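Local coordinates for major capsid protein (Human herpesvirus 1, PDB 1NO7) that forms the bulk of the herpes simplex virus capsid shell as its major capsid protein, here represented by the upper domain, at residues D255-T260 and L590-H595; H274-P279 and H358-Y363; R145-G150 and E567-Y572. One frame throughout, in Å; residues are numbered along the deposited sequence.

Contact 1: residues D255-T260 and L590-H595; sequences DDFTLT and LKTGLH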
ATOM      1  N   ASP A 255       2.445  11.189 -19.637  1.00 57.34           N
ATOM      2  CA  ASP A 255       2.261  12.341 -20.520  1.00 57.34           C
ATOM      3  C   ASP A 255       3.160  12.253 -21.759  1.00 57.34           C
ATOM      4  O   ASP A 255       2.853  12.837 -22.805  1.00 57.34           O
ATOM      5  CB  ASP A 255       2.536  13.639 -19.753  1.00133.31           C
ATOM      6  CG  ASP A 255       1.654  13.789 -18.521  1.00133.31           C
ATOM      7  OD1 ASP A 255       0.414  13.738 -18.664  1.00133.31           O
ATOM      8  OD2 ASP A 255       2.200  13.957 -17.410  1.00133.31           O
ATOM      9  N   ASP A 256       4.264  11.516 -21.633  1.00 51.87           N
ATOM     10  CA  ASP A 256       5.209  11.331 -22.735  1.00 51.87           C
ATOM     11  C   ASP A 256       4.648  10.462 -23.868  1.00 51.87           C
ATOM     12  O   ASP A 256       5.140  10.495 -25.001  1.00 51.87           O
ATOM     13  CB  ASP A 256       6.492  10.687 -22.218  1.00 94.32           C
ATOM     14  CG  ASP A 256       7.472  11.698 -21.695  1.00 94.32           C
ATOM     15  OD1 ASP A 256       8.473  11.273 -21.081  1.00 94.32           O
ATOM     16  OD2 ASP A 256       7.247  12.911 -21.904  1.00 94.32           O
ATOM     17  N   PHE A 257       3.621   9.682 -23.547  1.00 38.64           N
ATOM     18  CA  PHE A 257       2.989   8.788 -24.503  1.00 38.64           C
ATOM     19  C   PHE A 257       1.472   8.948 -24.493  1.00 38.64           C
ATOM     20  O   PHE A 257       0.723   7.966 -24.543  1.00 38.64           O
ATOM     21  CB  PHE A 257       3.393   7.353 -24.184  1.00 43.27           C
ATOM     22  CG  PHE A 257       4.857   7.097 -24.356  1.00 43.27           C
ATOM     23  CD1 PHE A 257       5.496   6.114 -23.617  1.00 43.27           C
ATOM     24  CD2 PHE A 257       5.593   7.812 -25.288  1.00 43.27           C
ATOM     25  CE1 PHE A 257       6.856   5.841 -23.807  1.00 43.27           C
ATOM     26  CE2 PHE A 257       6.947   7.554 -25.489  1.00 43.27           C
ATOM     27  CZ  PHE A 257       7.584   6.564 -24.748  1.00 43.27           C
ATOM     28  N   THR A 258       1.031  10.198 -24.376  1.00 46.76           N
ATOM     29  CA  THR A 258      -0.389  10.541 -24.436  1.00 46.76           C
ATOM     30  C   THR A 258      -0.407  11.722 -25.406  1.00 46.76           C
ATOM     31  O   THR A 258       0.600  12.422 -25.558  1.00 46.76           O
ATOM     32  CB  THR A 258      -0.983  10.986 -23.079  1.00 36.87           C
ATOM     33  OG1 THR A 258      -0.877   9.917 -22.133  1.00 36.87           O
ATOM     34  CG2 THR A 258      -2.476  11.342 -23.242  1.00 36.87           C
ATOM     35  N   LEU A 259      -1.532  11.942 -26.071  1.00 63.14           N
ATOM     36  CA  LEU A 259      -1.604  13.027 -27.030  1.00 63.14           C
ATOM     37  C   LEU A 259      -2.349  14.222 -26.483  1.00 63.14           C
ATOM     38  O   LEU A 259      -3.390  14.081 -25.838  1.00 63.14           O
ATOM     39  CB  LEU A 259      -2.256  12.527 -28.317  1.00 85.73           C
ATOM     40  CG  LEU A 259      -1.476  11.368 -28.941  1.00 85.73           C
ATOM     41  CD1 LEU A 259      -2.277  10.747 -30.063  1.00 85.73           C
ATOM     42  CD2 LEU A 259      -0.128  11.869 -29.440  1.00 85.73           C
ATOM     43  N   THR A 260      -1.800  15.401 -26.744  1.00 87.59           N
ATOM     44  CA  THR A 260      -2.380  16.652 -26.284  1.00 87.59           C
ATOM     45  C   THR A 260      -3.559  17.075 -27.148  1.00 87.59           C
ATOM     46  O   THR A 260      -3.376  17.734 -28.169  1.00 87.59           O
ATOM     47  CB  THR A 260      -1.327  17.749 -26.310  1.00 79.02           C
ATOM     48  OG1 THR A 260      -0.645  17.717 -27.571  1.00 79.02           O
ATOM     49  CG2 THR A 260      -0.319  17.531 -25.191  1.00 79.02           C
ATOM     50  N   LEU A 590       0.339   4.274 -29.764  1.00 44.36           N
ATOM     51  CA  LEU A 590       0.852   4.126 -31.126  1.00 44.36           C
ATOM     52  C   LEU A 590       1.471   5.412 -31.672  1.00 44.36           C
ATOM     53  O   LEU A 590       2.636   5.415 -32.083  1.00 44.36           O
ATOM     54  CB  LEU A 590      -0.267   3.670 -32.062  1.00 37.15           C
ATOM     55  CG  LEU A 590      -0.510   2.155 -32.100  1.00 37.15           C
ATOM     56  CD1 LEU A 590      -1.841   1.831 -32.821  1.00 37.15           C
ATOM     57  CD2 LEU A 590       0.698   1.491 -32.788  1.00 37.15           C
ATOM     58  N   LYS A 591       0.685   6.489 -31.686  1.00 62.72           N
ATOM     59  CA  LYS A 591       1.137   7.800 -32.177  1.00 62.72           C
ATOM     60  C   LYS A 591       2.463   8.240 -31.537  1.00 62.72           C
ATOM     61  O   LYS A 591       3.440   8.515 -32.240  1.00 62.72           O
ATOM     62  CB  LYS A 591       0.075   8.863 -31.884  1.00 69.39           C
ATOM     63  CG  LYS A 591      -1.127   8.846 -32.804  1.00 69.39           C
ATOM     64  CD  LYS A 591      -0.810   9.544 -34.110  1.00 69.39           C
ATOM     65  CE  LYS A 591      -2.039   9.640 -34.990  1.00 69.39           C
ATOM     66  NZ  LYS A 591      -2.579   8.291 -35.324  1.00 69.39           N
ATOM     67  N   THR A 592       2.476   8.320 -30.204  1.00 50.95           N
ATOM     68  CA  THR A 592       3.654   8.722 -29.439  1.00 50.95           C
ATOM     69  C   THR A 592       4.818   7.754 -29.683  1.00 50.95           C
ATOM     70  O   THR A 592       5.990   8.132 -29.607  1.00 50.95           O
ATOM     71  CB  THR A 592       3.319   8.756 -27.938  1.00 76.31           C
ATOM     72  OG1 THR A 592       2.816   7.475 -27.531  1.00 76.31           O
ATOM     73  CG2 THR A 592       2.256   9.800 -27.663  1.00 76.31           C
ATOM     74  N   GLY A 593       4.486   6.500 -29.968  1.00 50.91           N
ATOM     75  CA  GLY A 593       5.518   5.517 -30.236  1.00 50.91           C
ATOM     76  C   GLY A 593       5.881   4.659 -29.044  1.00 50.91           C
ATOM     77  O   GLY A 593       7.060   4.425 -28.777  1.00 50.91           O
ATOM     78  N   LEU A 594       4.875   4.183 -28.325  1.00 89.52           N
ATOM     79  CA  LEU A 594       5.129   3.351 -27.165  1.00 89.52           C
ATOM     80  C   LEU A 594       5.736   2.024 -27.614  1.00 89.52           C
ATOM     81  O   LEU A 594       6.833   1.660 -27.193  1.00 89.52           O
ATOM     82  CB  LEU A 594       3.826   3.126 -26.394  1.00 43.97           C
ATOM     83  CG  LEU A 594       3.927   2.396 -25.056  1.00 43.97           C
ATOM     84  CD1 LEU A 594       5.174   2.843 -24.307  1.00 43.97           C
ATOM     85  CD2 LEU A 594       2.660   2.671 -24.255  1.00 43.97           C
ATOM     86  N   HIS A 595       5.028   1.312 -28.480  1.00 91.36           N
ATOM     87  CA  HIS A 595       5.513   0.035 -28.980  1.00 91.36           C
ATOM     88  C   HIS A 595       6.371   0.270 -30.216  1.00 91.36           C
ATOM     89  O   HIS A 595       6.662   1.444 -30.504  1.00 91.36           O
ATOM     90  CB  HIS A 595       4.344  -0.870 -29.348  1.00 73.99           C
ATOM     91  CG  HIS A 595       3.193  -0.805 -28.393  1.00 73.99           C
ATOM     92  ND1 HIS A 595       2.354   0.284 -28.313  1.00 73.99           N
ATOM     93  CD2 HIS A 595       2.721  -1.709 -27.500  1.00 73.99           C
ATOM     94  CE1 HIS A 595       1.412   0.048 -27.416  1.00 73.99           C
ATOM     95  NE2 HIS A 595       1.612  -1.155 -26.909  1.00 73.99           N
TER
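Lys591 meets Leu259 through the base of its side chain: CB of Lys591 lies 3.5 Å from CD1 of Leu259, and CG is equally near. The two side chains cross at about a right angle; beyond CG the lysine chain bends at chi2 and departs from the leucine. One residue on, Thr592 fills the middle of the contact, with its whole side chain laid against Phe257. OG1 of Thr592 stands 3.3 Å from CA of Phe257, while CB of Thr592 approaches CD2 of the ring at 3.6 Å. The methyl group points farther along the loop, with CG2 of Thr592 3.6 Å from CD2 of Leu259. A chi1 of 56° sets OG1 between the backbone N and the carbonyl carbon, and its polar partner is in its own helix, the carbonyl O of His588. His588 serves the loop as well, its ND1 pairing with the backbone N of Leu259. Gly593, at a phi of 97°, is the C-prime residue of a Schellman motif closing helix 583-593: Leu594 N bonds to Gln589 O and Gly593 N to Leu590 O. The loop facing this helix end is the one that leaves the long helix 234-256, and the touching parts of the two segments run in roughly opposite directions. After the glycine the chain turns enough for Leu594 to reach the Phe257 ring. Its CG is anti to the backbone N (chi1 -174°), and CD1 of Leu594 comes to 3.4 Å from CD1 of Phe257, approaching the ring obliquely. Both side chains also touch Phe579, and Phe257 lies on Arg153, whose guanidinium makes a salt bridge with Asp256.

Contact 2: residues H274-P279 and H358-Y363; sequences HLMRDP and HHKIYY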
ATOM      1  N   HIS A 274      -3.784   5.615 -19.575  1.00 56.53           N
ATOM      2  CA  HIS A 274      -2.994   4.948 -18.520  1.00 56.53           C
ATOM      3  C   HIS A 274      -3.729   4.684 -17.207  1.00 56.53           C
ATOM      4  O   HIS A 274      -4.561   5.482 -16.777  1.00 56.53           O
ATOM      5  CB  HIS A 274      -1.735   5.738 -18.196  1.00 41.18           C
ATOM      6  CG  HIS A 274      -0.700   4.932 -17.477  1.00 41.18           C
ATOM      7  ND1 HIS A 274       0.487   4.548 -18.067  1.00 41.18           N
ATOM      8  CD2 HIS A 274      -0.677   4.426 -16.222  1.00 41.18           C
ATOM      9  CE1 HIS A 274       1.198   3.841 -17.204  1.00 41.18           C
ATOM     10  NE2 HIS A 274       0.513   3.753 -16.078  1.00 41.18           N
ATOM     11  N   LEU A 275      -3.379   3.580 -16.552  1.00 39.22           N
ATOM     12  CA  LEU A 275      -4.035   3.183 -15.314  1.00 39.22           C
ATOM     13  C   LEU A 275      -3.695   4.039 -14.087  1.00 39.22           C
ATOM     14  O   LEU A 275      -4.605   4.526 -13.409  1.00 39.22           O
ATOM     15  CB  LEU A 275      -3.754   1.698 -15.023  1.00 18.97           C
ATOM     16  CG  LEU A 275      -4.486   1.110 -13.805  1.00 18.97           C
ATOM     17  CD1 LEU A 275      -5.998   1.326 -13.927  1.00 18.97           C
ATOM     18  CD2 LEU A 275      -4.169  -0.375 -13.701  1.00 18.97           C
ATOM     19  N   MET A 276      -2.410   4.214 -13.787  1.00 51.33           N
ATOM     20  CA  MET A 276      -2.021   5.021 -12.632  1.00 51.33           C
ATOM     21  C   MET A 276      -2.728   6.391 -12.706  1.00 51.33           C
ATOM     22  O   MET A 276      -3.398   6.793 -11.758  1.00 51.33           O
ATOM     23  CB  MET A 276      -0.482   5.191 -12.556  1.00  7.45           C
ATOM     24  CG  MET A 276       0.366   3.873 -12.425  1.00  7.45           C
ATOM     25  SD  MET A 276       0.059   2.846 -10.886  1.00  7.45           S
ATOM     26  CE  MET A 276      -1.818   2.462 -11.060  1.00  7.45           C
ATOM     27  N   ARG A 277      -2.624   7.094 -13.831  1.00 43.43           N
ATOM     28  CA  ARG A 277      -3.263   8.414 -13.967  1.00 43.43           C
ATOM     29  C   ARG A 277      -4.788   8.308 -13.998  1.00 43.43           C
ATOM     30  O   ARG A 277      -5.476   9.311 -14.213  1.00 43.43           O
ATOM     31  CB  ARG A 277      -2.813   9.106 -15.251  1.00 50.46           C
ATOM     32  CG  ARG A 277      -1.310   9.211 -15.418  1.00 50.46           C
ATOM     33  CD  ARG A 277      -0.722  10.490 -14.823  1.00 50.46           C
ATOM     34  NE  ARG A 277      -0.945  11.672 -15.659  1.00 50.46           N
ATOM     35  CZ  ARG A 277      -2.111  12.303 -15.768  1.00 50.46           C
ATOM     36  NH1 ARG A 277      -3.169  11.860 -15.077  1.00 50.46           N
ATOM     37  NH2 ARG A 277      -2.218  13.358 -16.583  1.00 50.46           N
ATOM     38  N   ASP A 278      -5.320   7.106 -13.783  1.00 32.01           N
ATOM     39  CA  ASP A 278      -6.768   6.915 -13.833  1.00 32.01           C
ATOM     40  C   ASP A 278      -7.477   7.014 -12.489  1.00 32.01           C
ATOM     41  O   ASP A 278      -7.419   6.096 -11.656  1.00 32.01           O
ATOM     42  CB  ASP A 278      -7.108   5.573 -14.499  1.00 81.83           C
ATOM     43  CG  ASP A 278      -8.611   5.305 -14.541  1.00 81.83           C
ATOM     44  OD1 ASP A 278      -9.386   6.264 -14.773  1.00 81.83           O
ATOM     45  OD2 ASP A 278      -9.018   4.135 -14.353  1.00 81.83           O
ATOM     46  N   PRO A 279      -8.194   8.127 -12.278  1.00 23.65           N
ATOM     47  CA  PRO A 279      -8.950   8.427 -11.057  1.00 23.65           C
ATOM     48  C   PRO A 279      -9.933   7.357 -10.595  1.00 23.65           C
ATOM     49  O   PRO A 279     -10.529   7.480  -9.511  1.00 23.65           O
ATOM     50  CB  PRO A 279      -9.650   9.744 -11.395  1.00 46.63           C
ATOM     51  CG  PRO A 279      -9.813   9.669 -12.858  1.00 46.63           C
ATOM     52  CD  PRO A 279      -8.464   9.143 -13.305  1.00 46.63           C
ATOM     53  N   HIS A 358       1.092   9.894  -7.594  1.00 38.71           N
ATOM     54  CA  HIS A 358       2.418   9.493  -7.150  1.00 38.71           C
ATOM     55  C   HIS A 358       2.346   8.382  -6.130  1.00 38.71           C
ATOM     56  O   HIS A 358       3.229   7.520  -6.083  1.00 38.71           O
ATOM     57  CB  HIS A 358       3.168  10.666  -6.549  1.00 38.30           C
ATOM     58  CG  HIS A 358       3.342  11.796  -7.497  1.00 38.30           C
ATOM     59  ND1 HIS A 358       2.355  12.731  -7.723  1.00 38.30           N
ATOM     60  CD2 HIS A 358       4.365  12.115  -8.326  1.00 38.30           C
ATOM     61  CE1 HIS A 358       2.762  13.577  -8.653  1.00 38.30           C
ATOM     62  NE2 HIS A 358       3.978  13.225  -9.037  1.00 38.30           N
ATOM     63  N   HIS A 359       1.305   8.399  -5.303  1.00 34.52           N
ATOM     64  CA  HIS A 359       1.169   7.345  -4.313  1.00 34.52           C
ATOM     65  C   HIS A 359       0.982   6.017  -5.043  1.00 34.52           C
ATOM     66  O   HIS A 359       1.723   5.044  -4.808  1.00 34.52           O
ATOM     67  CB  HIS A 359      -0.005   7.642  -3.380  1.00 48.90           C
ATOM     68  CG  HIS A 359       0.366   8.524  -2.227  1.00 48.90           C
ATOM     69  ND1 HIS A 359       1.121   9.668  -2.382  1.00 48.90           N
ATOM     70  CD2 HIS A 359       0.112   8.416  -0.900  1.00 48.90           C
ATOM     71  CE1 HIS A 359       1.317  10.226  -1.201  1.00 48.90           C
ATOM     72  NE2 HIS A 359       0.716   9.486  -0.286  1.00 48.90           N
ATOM     73  N   LYS A 360      -0.002   5.989  -5.943  1.00 35.47           N
ATOM     74  CA  LYS A 360      -0.277   4.795  -6.722  1.00 35.47           C
ATOM     75  C   LYS A 360       0.989   4.381  -7.449  1.00 35.47           C
ATOM     76  O   LYS A 360       1.347   3.207  -7.462  1.00 35.47           O
ATOM     77  CB  LYS A 360      -1.396   5.070  -7.710  1.00 35.20           C
ATOM     78  CG  LYS A 360      -2.719   5.258  -7.020  1.00 35.20           C
ATOM     79  CD  LYS A 360      -3.752   5.881  -7.941  1.00 35.20           C
ATOM     80  CE  LYS A 360      -3.949   5.058  -9.203  1.00 35.20           C
ATOM     81  NZ  LYS A 360      -4.946   5.741 -10.081  1.00 35.20           N
ATOM     82  N   ILE A 361       1.682   5.351  -8.035  1.00 13.34           N
ATOM     83  CA  ILE A 361       2.923   5.036  -8.744  1.00 13.34           C
ATOM     84  C   ILE A 361       3.892   4.327  -7.800  1.00 13.34           C
ATOM     85  O   ILE A 361       4.495   3.300  -8.150  1.00 13.34           O
ATOM     86  CB  ILE A 361       3.641   6.285  -9.242  1.00 24.57           C
ATOM     87  CG1 ILE A 361       2.739   7.030 -10.239  1.00 24.57           C
ATOM     88  CG2 ILE A 361       5.001   5.885  -9.813  1.00 24.57           C
ATOM     89  CD1 ILE A 361       3.451   8.116 -11.088  1.00 24.57           C
ATOM     90  N   TYR A 362       4.029   4.883  -6.601  1.00 26.00           N
ATOM     91  CA  TYR A 362       4.925   4.348  -5.589  1.00 26.00           C
ATOM     92  C   TYR A 362       4.534   2.934  -5.154  1.00 26.00           C
ATOM     93  O   TYR A 362       5.355   2.009  -5.204  1.00 26.00           O
ATOM     94  CB  TYR A 362       4.916   5.268  -4.364  1.00 34.95           C
ATOM     95  CG  TYR A 362       6.056   4.994  -3.421  1.00 34.95           C
ATOM     96  CD1 TYR A 362       7.340   5.471  -3.701  1.00 34.95           C
ATOM     97  CD2 TYR A 362       5.877   4.193  -2.291  1.00 34.95           C
ATOM     98  CE1 TYR A 362       8.428   5.152  -2.876  1.00 34.95           C
ATOM     99  CE2 TYR A 362       6.956   3.864  -1.465  1.00 34.95           C
ATOM    100  CZ  TYR A 362       8.226   4.346  -1.767  1.00 34.95           C
ATOM    101  OH  TYR A 362       9.301   4.000  -0.984  1.00 34.95           O
ATOM    102  N   TYR A 363       3.277   2.780  -4.733  1.00 33.62           N
ATOM    103  CA  TYR A 363       2.756   1.502  -4.241  1.00 33.62           C
ATOM    104  C   TYR A 363       2.622   0.368  -5.256  1.00 33.62           C
ATOM    105  O   TYR A 363       2.859  -0.810  -4.919  1.00 33.62           O
ATOM    106  CB  TYR A 363       1.408   1.727  -3.553  1.00 55.89           C
ATOM    107  CG  TYR A 363       1.576   2.398  -2.229  1.00 55.89           C
ATOM    108  CD1 TYR A 363       2.117   3.678  -2.143  1.00 55.89           C
ATOM    109  CD2 TYR A 363       1.295   1.722  -1.049  1.00 55.89           C
ATOM    110  CE1 TYR A 363       2.386   4.268  -0.909  1.00 55.89           C
ATOM    111  CE2 TYR A 363       1.558   2.299   0.193  1.00 55.89           C
ATOM    112  CZ  TYR A 363       2.107   3.570   0.260  1.00 55.89           C
ATOM    113  OH  TYR A 363       2.395   4.127   1.495  1.00 55.89           O
TER
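Lys360 lays its aliphatic chain obliquely across Met276, with CE of Lys360 3.8 Å from CE of Met276. The lysine bends at chi3 (57°), and its amino group arrives among the carbonyls of the 274-279 loop. NZ of Lys360 donates to O of Met276 at 2.5 Å, a distance whose shortness means little at this resolution; the donor lies 25° from the carbonyl plane. O of Leu281 accepts a further hydrogen bond from this buried ammonium, and O of Asp278 is 3.0 Å from the same NZ. The Asp278 carboxylate pairs instead with Arg302. A type I beta turn from Leu275 to Asp278 runs through this part of the loop, and Met276 O belongs to it. The Met276 chain, bent at chi2 and chi3, brings SD up to the helix backbone, 3.7 Å from O of Lys360, and turns CE back beside the lysine. Nearby, CB of Met276 and CG1 of Ile361 are in looser apolar contact at 4.4 Å. The loop, lying between helices 269-273 and 290-296, is thus fastened to the middle of helix 353-371, while Ile361 rests on Ala251 of helix 234-256 and Met276 touches Met575 of helix 567-577.

Contact 3: residues R145-G150 and E567-Y572; sequences RGLELG and ENALTY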
ATOM      1  N   ARG A 145      11.849  -4.081 -22.531  1.00 43.84           N
ATOM      2  CA  ARG A 145      11.035  -2.916 -22.893  1.00 43.84           C
ATOM      3  C   ARG A 145      11.370  -1.736 -21.976  1.00 43.84           C
ATOM      4  O   ARG A 145      11.792  -0.668 -22.435  1.00 43.84           O
ATOM      5  CB  ARG A 145       9.537  -3.248 -22.792  1.00 71.48           C
ATOM      6  CG  ARG A 145       8.588  -2.084 -23.136  1.00 71.48           C
ATOM      7  CD  ARG A 145       7.515  -2.520 -24.150  1.00 71.48           C
ATOM      8  NE  ARG A 145       6.148  -2.498 -23.632  1.00 71.48           N
ATOM      9  CZ  ARG A 145       5.740  -3.143 -22.536  1.00 71.48           C
ATOM     10  NH1 ARG A 145       6.594  -3.871 -21.824  1.00 71.48           N
ATOM     11  NH2 ARG A 145       4.467  -3.069 -22.155  1.00 71.48           N
ATOM     12  N   GLY A 146      11.186  -1.936 -20.675  1.00 49.64           N
ATOM     13  CA  GLY A 146      11.480  -0.876 -19.727  1.00 49.64           C
ATOM     14  C   GLY A 146      12.931  -0.450 -19.842  1.00 49.64           C
ATOM     15  O   GLY A 146      13.234   0.745 -19.824  1.00 49.64           O
ATOM     16  N   LEU A 147      13.825  -1.429 -19.982  1.00 47.13           N
ATOM     17  CA  LEU A 147      15.257  -1.152 -20.084  1.00 47.13           C
ATOM     18  C   LEU A 147      15.583  -0.104 -21.143  1.00 47.13           C
ATOM     19  O   LEU A 147      16.283   0.876 -20.862  1.00 47.13           O
ATOM     20  CB  LEU A 147      16.037  -2.435 -20.386  1.00 45.60           C
ATOM     21  CG  LEU A 147      17.572  -2.285 -20.367  1.00 45.60           C
ATOM     22  CD1 LEU A 147      18.084  -1.373 -21.486  1.00 45.60           C
ATOM     23  CD2 LEU A 147      17.976  -1.732 -19.025  1.00 45.60           C
ATOM     24  N   GLU A 148      15.107  -0.330 -22.365  1.00 52.52           N
ATOM     25  CA  GLU A 148      15.352   0.607 -23.447  1.00 52.52           C
ATOM     26  C   GLU A 148      14.535   1.849 -23.143  1.00 52.52           C
ATOM     27  O   GLU A 148      14.903   2.965 -23.510  1.00 52.52           O
ATOM     28  CB  GLU A 148      14.918   0.008 -24.779  1.00201.25           C
ATOM     29  CG  GLU A 148      15.166   0.916 -25.965  1.00201.25           C
ATOM     30  CD  GLU A 148      14.686   0.308 -27.264  1.00201.25           C
ATOM     31  OE1 GLU A 148      13.481  -0.010 -27.360  1.00201.25           O
ATOM     32  OE2 GLU A 148      15.511   0.146 -28.190  1.00201.25           O
ATOM     33  N   LEU A 149      13.424   1.641 -22.452  1.00 30.91           N
ATOM     34  CA  LEU A 149      12.539   2.739 -22.079  1.00 30.91           C
ATOM     35  C   LEU A 149      13.250   3.666 -21.092  1.00 30.91           C
ATOM     36  O   LEU A 149      13.016   4.881 -21.062  1.00 30.91           O
ATOM     37  CB  LEU A 149      11.263   2.180 -21.446  1.00 33.08           C
ATOM     38  CG  LEU A 149       9.968   2.651 -22.113  1.00 33.08           C
ATOM     39  CD1 LEU A 149       8.759   2.023 -21.408  1.00 33.08           C
ATOM     40  CD2 LEU A 149       9.910   4.187 -22.077  1.00 33.08           C
ATOM     41  N   GLY A 150      14.132   3.071 -20.296  1.00 64.52           N
ATOM     42  CA  GLY A 150      14.875   3.825 -19.313  1.00 64.52           C
ATOM     43  C   GLY A 150      15.844   4.829 -19.903  1.00 64.52           C
ATOM     44  O   GLY A 150      15.701   6.026 -19.665  1.00 64.52           O
ATOM     45  N   GLU A 567      16.455  -2.250 -10.403  1.00 39.82           N
ATOM     46  CA  GLU A 567      15.221  -1.556 -10.085  1.00 39.82           C
ATOM     47  C   GLU A 567      14.870  -0.513 -11.141  1.00 39.82           C
ATOM     48  O   GLU A 567      13.749  -0.514 -11.659  1.00 39.82           O
ATOM     49  CB  GLU A 567      15.297  -0.915  -8.701  1.00 50.24           C
ATOM     50  CG  GLU A 567      14.943  -1.873  -7.559  1.00 50.24           C
ATOM     51  CD  GLU A 567      15.996  -2.966  -7.333  1.00 50.24           C
ATOM     52  OE1 GLU A 567      15.789  -3.818  -6.428  1.00 50.24           O
ATOM     53  OE2 GLU A 567      17.022  -2.968  -8.056  1.00 50.24           O
ATOM     54  N   ASN A 568      15.819   0.358 -11.486  1.00 51.54           N
ATOM     55  CA  ASN A 568      15.556   1.384 -12.500  1.00 51.54           C
ATOM     56  C   ASN A 568      14.846   0.807 -13.725  1.00 51.54           C
ATOM     57  O   ASN A 568      13.811   1.330 -14.162  1.00 51.54           O
ATOM     58  CB  ASN A 568      16.855   2.057 -12.932  1.00 53.44           C
ATOM     59  CG  ASN A 568      17.319   3.100 -11.945  1.00 53.44           C
ATOM     60  OD1 ASN A 568      18.425   3.011 -11.407  1.00 53.44           O
ATOM     61  ND2 ASN A 568      16.472   4.102 -11.696  1.00 53.44           N
ATOM     62  N   ALA A 569      15.403  -0.270 -14.274  1.00 31.57           N
ATOM     63  CA  ALA A 569      14.813  -0.927 -15.434  1.00 31.57           C
ATOM     64  C   ALA A 569      13.417  -1.420 -15.042  1.00 31.57           C
ATOM     65  O   ALA A 569      12.381  -0.874 -15.475  1.00 31.57           O
ATOM     66  CB  ALA A 569      15.686  -2.101 -15.855  1.00 97.18           C
ATOM     67  N   LEU A 570      13.409  -2.445 -14.191  1.00 13.17           N
ATOM     68  CA  LEU A 570      12.170  -3.053 -13.712  1.00 13.17           C
ATOM     69  C   LEU A 570      11.104  -2.023 -13.362  1.00 13.17           C
ATOM     70  O   LEU A 570       9.909  -2.330 -13.348  1.00 13.17           O
ATOM     71  CB  LEU A 570      12.459  -3.931 -12.494  1.00 25.47           C
ATOM     72  CG  LEU A 570      11.233  -4.392 -11.717  1.00 25.47           C
ATOM     73  CD1 LEU A 570      10.262  -5.084 -12.641  1.00 25.47           C
ATOM     74  CD2 LEU A 570      11.684  -5.333 -10.600  1.00 25.47           C
ATOM     75  N   THR A 571      11.541  -0.800 -13.078  1.00 26.93           N
ATOM     76  CA  THR A 571      10.606   0.250 -12.724  1.00 26.93           C
ATOM     77  C   THR A 571       9.835   0.632 -13.955  1.00 26.93           C
ATOM     78  O   THR A 571       8.626   0.398 -14.034  1.00 26.93           O
ATOM     79  CB  THR A 571      11.307   1.503 -12.225  1.00 36.58           C
ATOM     80  OG1 THR A 571      11.892   1.259 -10.935  1.00 36.58           O
ATOM     81  CG2 THR A 571      10.306   2.627 -12.132  1.00 36.58           C
ATOM     82  N   TYR A 572      10.548   1.223 -14.913  1.00 43.73           N
ATOM     83  CA  TYR A 572       9.951   1.666 -16.174  1.00 43.73           C
ATOM     84  C   TYR A 572       9.180   0.524 -16.829  1.00 43.73           C
ATOM     85  O   TYR A 572       8.110   0.729 -17.431  1.00 43.73           O
ATOM     86  CB  TYR A 572      11.044   2.169 -17.107  1.00 44.44           C
ATOM     87  CG  TYR A 572      11.666   3.458 -16.629  1.00 44.44           C
ATOM     88  CD1 TYR A 572      13.021   3.519 -16.284  1.00 44.44           C
ATOM     89  CD2 TYR A 572      10.902   4.627 -16.538  1.00 44.44           C
ATOM     90  CE1 TYR A 572      13.610   4.720 -15.860  1.00 44.44           C
ATOM     91  CE2 TYR A 572      11.461   5.830 -16.122  1.00 44.44           C
ATOM     92  CZ  TYR A 572      12.824   5.878 -15.781  1.00 44.44           C
ATOM     93  OH  TYR A 572      13.398   7.078 -15.383  1.00 44.44           O
TER
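This is a close crossing of two helices, in which the last turns of helix 139-150 lie over the beginning of helix 567-577, at the partly buried flank of the domain. The axes approach to 7.1 Å at an angle of 106°, near enough to perpendicular that the contact is confined to a small patch. Gly146 and Gly150 form the middle of the touching side of the first helix. With no side chain at Gly146, the backbones come together until its CA is 4.6 Å from CA of Tyr572. Tyr572 fills the site from the other helix. Its CG is anti to the carbonyl carbon (chi1 -69°), its CB lies 3.8 Å from O of Gly146, and its ring passes obliquely by Gly150, with CD1 of Tyr572 3.6 Å from CA of Gly150. The ring carries on past the helix end, where its hydroxyl bonds to the carbonyl O of His154. Apolar groups flank the glycines: CD2 of Leu147 meets CB of Ala569 at 3.9 Å, and CB of Leu149 faces CB of Tyr572 at 4.3 Å. Helix 234-256 packs against the same site, Leu253 touching Leu149 and Leu250 touching Tyr572. Within helix 567-577, OG1 of Thr571 donates to O of Glu567, whose carboxylate makes salt bridges with Arg165 and Arg372. Two glycines four residues apart, joined by Leu147-Leu149, give the GxxxG pattern known from closely apposed helices; here it serves a steep crossing, with the tyrosine side chain set beside the two glycines.

The three contacts form a roughly even triangle, each pair of centres about 17 Å apart, and helix 234-256 ties them together: its end leads into contact 1, while its side chains touch residues of contacts 2 and 3. Contacts 1 and 3 meet directly, CE1 of Phe257 packing 3.9 Å from CD2 of Leu149, and helices 567-577 and 583-593 that serve them are consecutive in the chain. Contact 1 touches contact 2 through a long, weak ion pair, OD1 of Asp255 to NH2 of Arg277 at 3.4 Å. Contacts 2 and 3 do not touch; their nearest atoms are about 7 Å apart. Contact 2 is the most central, and contact 1 lies at the surface.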